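Local structure of hydrolase family protein (Deinococcus radiodurans R1, 3CNH) at residues A[104-112]-A[140-148]. The protein is a predicted hydrolase of the haloacid dehalogenase-like superfamily, probably acting as a phosphatase. Sequence-based numbering, arbitrary orientation.
Sequences MYSLNNEGR and MKPNPAMYR. With PO4 (phosphate ion), chain D.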
loop_
_atom_site.group_PDB
_atom_site.type_symbol
_atom_site.label_atom_id
_atom_site.label_comp_id
_atom_site.label_asym_id
_atom_site.label_seq_id
_atom_site.Cartn_x
_atom_site.Cartn_y
_atom_site.Cartn_z
HETATM N N MSE A 104 14.784 0.730 5.316
HETATM C CA MSE A 104 13.331 0.726 5.277
HETATM C C MSE A 104 12.817 0.089 4.003
HETATM O O MSE A 104 13.429 0.163 2.944
HETATM C CB MSE A 104 12.805 2.161 5.445
HETATM C CG MSE A 104 13.510 2.907 6.554
HETATM SE SE MSE A 104 12.631 4.551 7.122
HETATM C CE MSE A 104 12.194 5.192 5.343
ATOM N N TYR A 105 11.643 -0.507 4.128
ATOM C CA TYR A 105 11.033 -1.288 3.051
ATOM C C TYR A 105 9.530 -1.068 3.060
ATOM O O TYR A 105 8.969 -0.701 4.086
ATOM C CB TYR A 105 11.285 -2.790 3.318
ATOM C CG TYR A 105 12.723 -3.148 3.619
ATOM C CD1 TYR A 105 13.221 -3.071 4.899
ATOM C CD2 TYR A 105 13.583 -3.546 2.617
ATOM C CE1 TYR A 105 14.563 -3.353 5.161
ATOM C CE2 TYR A 105 14.897 -3.867 2.861
ATOM C CZ TYR A 105 15.397 -3.772 4.146
ATOM O OH TYR A 105 16.734 -4.065 4.405
ATOM N N SER A 106 8.889 -1.240 1.909
ATOM C CA SER A 106 7.410 -1.231 1.923
ATOM C C SER A 106 6.935 -2.619 2.246
ATOM O O SER A 106 7.586 -3.635 1.944
ATOM C CB SER A 106 6.749 -0.757 0.605
ATOM O OG SER A 106 6.646 -1.806 -0.350
ATOM N N LEU A 107 5.742 -2.641 2.812
ATOM C CA LEU A 107 4.991 -3.895 3.023
ATOM C C LEU A 107 3.545 -3.469 2.810
ATOM O O LEU A 107 2.937 -2.841 3.675
ATOM C CB LEU A 107 5.236 -4.501 4.408
ATOM C CG LEU A 107 4.658 -5.900 4.573
ATOM C CD1 LEU A 107 5.432 -6.921 3.710
ATOM C CD2 LEU A 107 4.641 -6.399 6.021
ATOM N N ASN A 108 3.059 -3.695 1.600
ATOM C CA ASN A 108 1.819 -3.050 1.168
ATOM C C ASN A 108 1.051 -3.829 0.166
ATOM O O ASN A 108 1.590 -4.714 -0.508
ATOM C CB ASN A 108 2.137 -1.668 0.553
ATOM C CG ASN A 108 2.826 -1.760 -0.816
ATOM O OD1 ASN A 108 3.922 -2.315 -0.950
ATOM N ND2 ASN A 108 2.180 -1.188 -1.843
ATOM N N ASN A 109 -0.245 -3.556 0.167
ATOM C CA ASN A 109 -1.174 -4.178 -0.789
ATOM C C ASN A 109 -1.502 -3.232 -1.932
ATOM O O ASN A 109 -2.039 -2.145 -1.733
ATOM C CB ASN A 109 -2.495 -4.536 -0.116
ATOM C CG ASN A 109 -2.357 -5.588 0.997
ATOM O OD1 ASN A 109 -1.313 -6.265 1.134
ATOM N ND2 ASN A 109 -3.466 -5.780 1.763
ATOM N N GLU A 110 -1.246 -3.698 -3.146
ATOM C CA GLU A 110 -1.479 -2.870 -4.320
ATOM C C GLU A 110 -1.239 -3.654 -5.577
ATOM O O GLU A 110 -0.341 -4.479 -5.636
ATOM C CB GLU A 110 -0.517 -1.689 -4.366
ATOM C CG GLU A 110 -0.979 -0.513 -5.242
ATOM C CD GLU A 110 -2.145 0.229 -4.603
ATOM O OE1 GLU A 110 -1.925 0.879 -3.576
ATOM O OE2 GLU A 110 -3.278 0.150 -5.124
ATOM N N GLY A 111 -2.121 -3.439 -6.553
ATOM C CA GLY A 111 -1.903 -3.975 -7.878
ATOM C C GLY A 111 -0.589 -3.443 -8.440
ATOM O O GLY A 111 -0.123 -2.358 -8.103
ATOM N N ARG A 112 -0.014 -4.215 -9.348
ATOM C CA ARG A 112 1.308 -3.887 -9.906
ATOM C C ARG A 112 1.380 -2.529 -10.598
ATOM O O ARG A 112 2.293 -1.741 -10.358
ATOM C CB ARG A 112 1.754 -4.981 -10.895
ATOM C CG ARG A 112 3.117 -4.759 -11.539
ATOM C CD ARG A 112 3.323 -5.817 -12.638
ATOM N NE ARG A 112 4.403 -5.507 -13.574
ATOM C CZ ARG A 112 5.703 -5.594 -13.305
ATOM N NH1 ARG A 112 6.130 -5.913 -12.093
ATOM N NH2 ARG A 112 6.589 -5.305 -14.249
HETATM N N MSE A 140 -1.071 -11.101 0.840
HETATM C CA MSE A 140 -1.472 -9.741 1.208
HETATM C C MSE A 140 -1.651 -9.591 2.718
HETATM O O MSE A 140 -1.976 -10.536 3.422
HETATM C CB MSE A 140 -2.796 -9.361 0.507
HETATM C CG MSE A 140 -3.922 -10.110 1.087
HETATM SE SE MSE A 140 -5.660 -9.529 0.338
HETATM C CE MSE A 140 -5.394 -10.199 -1.178
ATOM N N LYS A 141 -1.382 -8.396 3.216
ATOM C CA LYS A 141 -1.758 -8.076 4.574
ATOM C C LYS A 141 -3.267 -8.291 4.609
ATOM O O LYS A 141 -3.950 -7.996 3.625
ATOM C CB LYS A 141 -1.429 -6.614 4.895
ATOM C CG LYS A 141 0.022 -6.287 4.890
ATOM C CD LYS A 141 0.270 -4.809 5.275
ATOM C CE LYS A 141 -0.310 -3.881 4.293
ATOM N NZ LYS A 141 0.083 -2.461 4.466
ATOM N N PRO A 142 -3.822 -8.690 5.750
ATOM C CA PRO A 142 -3.221 -8.869 7.068
ATOM C C PRO A 142 -2.770 -10.302 7.353
ATOM O O PRO A 142 -2.651 -10.713 8.502
ATOM C CB PRO A 142 -4.397 -8.525 7.996
ATOM C CG PRO A 142 -5.548 -9.102 7.292
ATOM C CD PRO A 142 -5.285 -8.832 5.812
ATOM N N ASN A 143 -2.573 -11.066 6.296
ATOM C CA ASN A 143 -2.105 -12.465 6.439
ATOM C C ASN A 143 -0.808 -12.523 7.236
ATOM O O ASN A 143 0.166 -11.841 6.895
ATOM C CB ASN A 143 -1.892 -13.097 5.072
ATOM C CG ASN A 143 -1.651 -14.598 5.131
ATOM O OD1 ASN A 143 -1.319 -15.166 6.182
ATOM N ND2 ASN A 143 -1.776 -15.250 3.978
ATOM N N PRO A 144 -0.789 -13.280 8.338
ATOM C CA PRO A 144 0.474 -13.362 9.070
ATOM C C PRO A 144 1.651 -13.743 8.158
ATOM O O PRO A 144 2.782 -13.327 8.387
ATOM C CB PRO A 144 0.204 -14.463 10.098
ATOM C CG PRO A 144 -1.304 -14.400 10.301
ATOM C CD PRO A 144 -1.873 -14.039 8.979
ATOM N N ALA A 145 1.357 -14.546 7.131
ATOM C CA ALA A 145 2.423 -14.988 6.201
ATOM C C ALA A 145 3.094 -13.812 5.485
ATOM O O ALA A 145 4.274 -13.886 5.107
ATOM C CB ALA A 145 1.870 -15.971 5.160
HETATM N N MSE A 146 2.349 -12.740 5.252
HETATM C CA MSE A 146 2.939 -11.569 4.549
HETATM C C MSE A 146 4.020 -10.931 5.419
HETATM O O MSE A 146 5.093 -10.547 4.956
HETATM C CB MSE A 146 1.869 -10.551 4.242
HETATM C CG MSE A 146 2.304 -9.272 3.707
HETATM SE SE MSE A 146 3.217 -9.493 1.975
HETATM C CE MSE A 146 2.526 -7.863 1.042
ATOM N N TYR A 147 3.692 -10.788 6.692
ATOM C CA TYR A 147 4.630 -10.164 7.636
ATOM C C TYR A 147 5.893 -11.019 7.750
ATOM O O TYR A 147 7.026 -10.517 7.721
ATOM C CB TYR A 147 3.963 -9.911 9.012
ATOM C CG TYR A 147 2.835 -8.938 8.924
ATOM C CD1 TYR A 147 3.062 -7.593 8.775
ATOM C CD2 TYR A 147 1.499 -9.388 8.850
ATOM C CE1 TYR A 147 2.009 -6.697 8.634
ATOM C CE2 TYR A 147 0.457 -8.487 8.725
ATOM C CZ TYR A 147 0.709 -7.162 8.617
ATOM O OH TYR A 147 -0.359 -6.299 8.469
ATOM N N ARG A 148 5.680 -12.311 7.876
ATOM C CA ARG A 148 6.791 -13.261 8.009
ATOM C C ARG A 148 7.668 -13.233 6.755
ATOM O O ARG A 148 8.878 -13.313 6.820
ATOM C CB ARG A 148 6.297 -14.679 8.338
ATOM C CG ARG A 148 5.590 -14.743 9.709
ATOM C CD ARG A 148 5.335 -16.146 10.243
ATOM N NE ARG A 148 5.113 -16.083 11.692
ATOM C CZ ARG A 148 3.927 -16.216 12.269
ATOM N NH1 ARG A 148 2.862 -16.515 11.551
ATOM N NH2 ARG A 148 3.824 -16.118 13.580
HETATM P P PO4 D . -1.570 -0.374 1.291
HETATM O O1 PO4 D . -1.213 -1.665 1.870
HETATM O O2 PO4 D . -2.300 0.474 2.339
HETATM O O3 PO4 D . -0.447 0.382 0.566
HETATM O O4 PO4 D . -2.657 -0.513 0.225
#
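Strand 104-108 and helix 144-148 run nearly antiparallel, at 170°, with their axes 9.9 Å apart at closest approach; the CA of Leu107 is nearest that of Tyr147, and the CA of Asn109, just past the strand, nearest that of Met140. Leu107 is the apolar link: with CG anti to the backbone N (chi1 -171°), the branch point is directed at the helix, and its two methyls reach different partners. Leu107 CD1 packs on SE of the selenomethionine Met146 at 3.8 Å, while CD2 meets the Tyr147 ring obliquely, the two side chains crossing at about a right angle. The Met146 chain, bent at chi2 and chi3, also brings CE near Asn108 O.

Asn109 suits its place because a primary amide both accepts and donates. Lys141 N approaches Asn109 OD1 in the carbonyl plane, on a lone pair, at 3.0 Å, and Asn109 ND2 gives a straighter bond (164°) to Lys141 O. A leucine here would probably leave Lys141 N and O without these partners and free the Lys141 backbone to shift. The long Lys141 chain carries NZ to Leu107 O and to phosphate O1, both at 3.0 Å, and to salt bridges with Asp10 and Asp165. Asn109 N gives an almost straight hydrogen bond to phosphate O1, at 2.7 Å. This phosphate, probably from the crystallisation liquor, beside a lysine and the sodium-binding Asp10, is consistent with the phosphate-binding active site at the C-terminal strand ends of a Rossmann-like HAD fold.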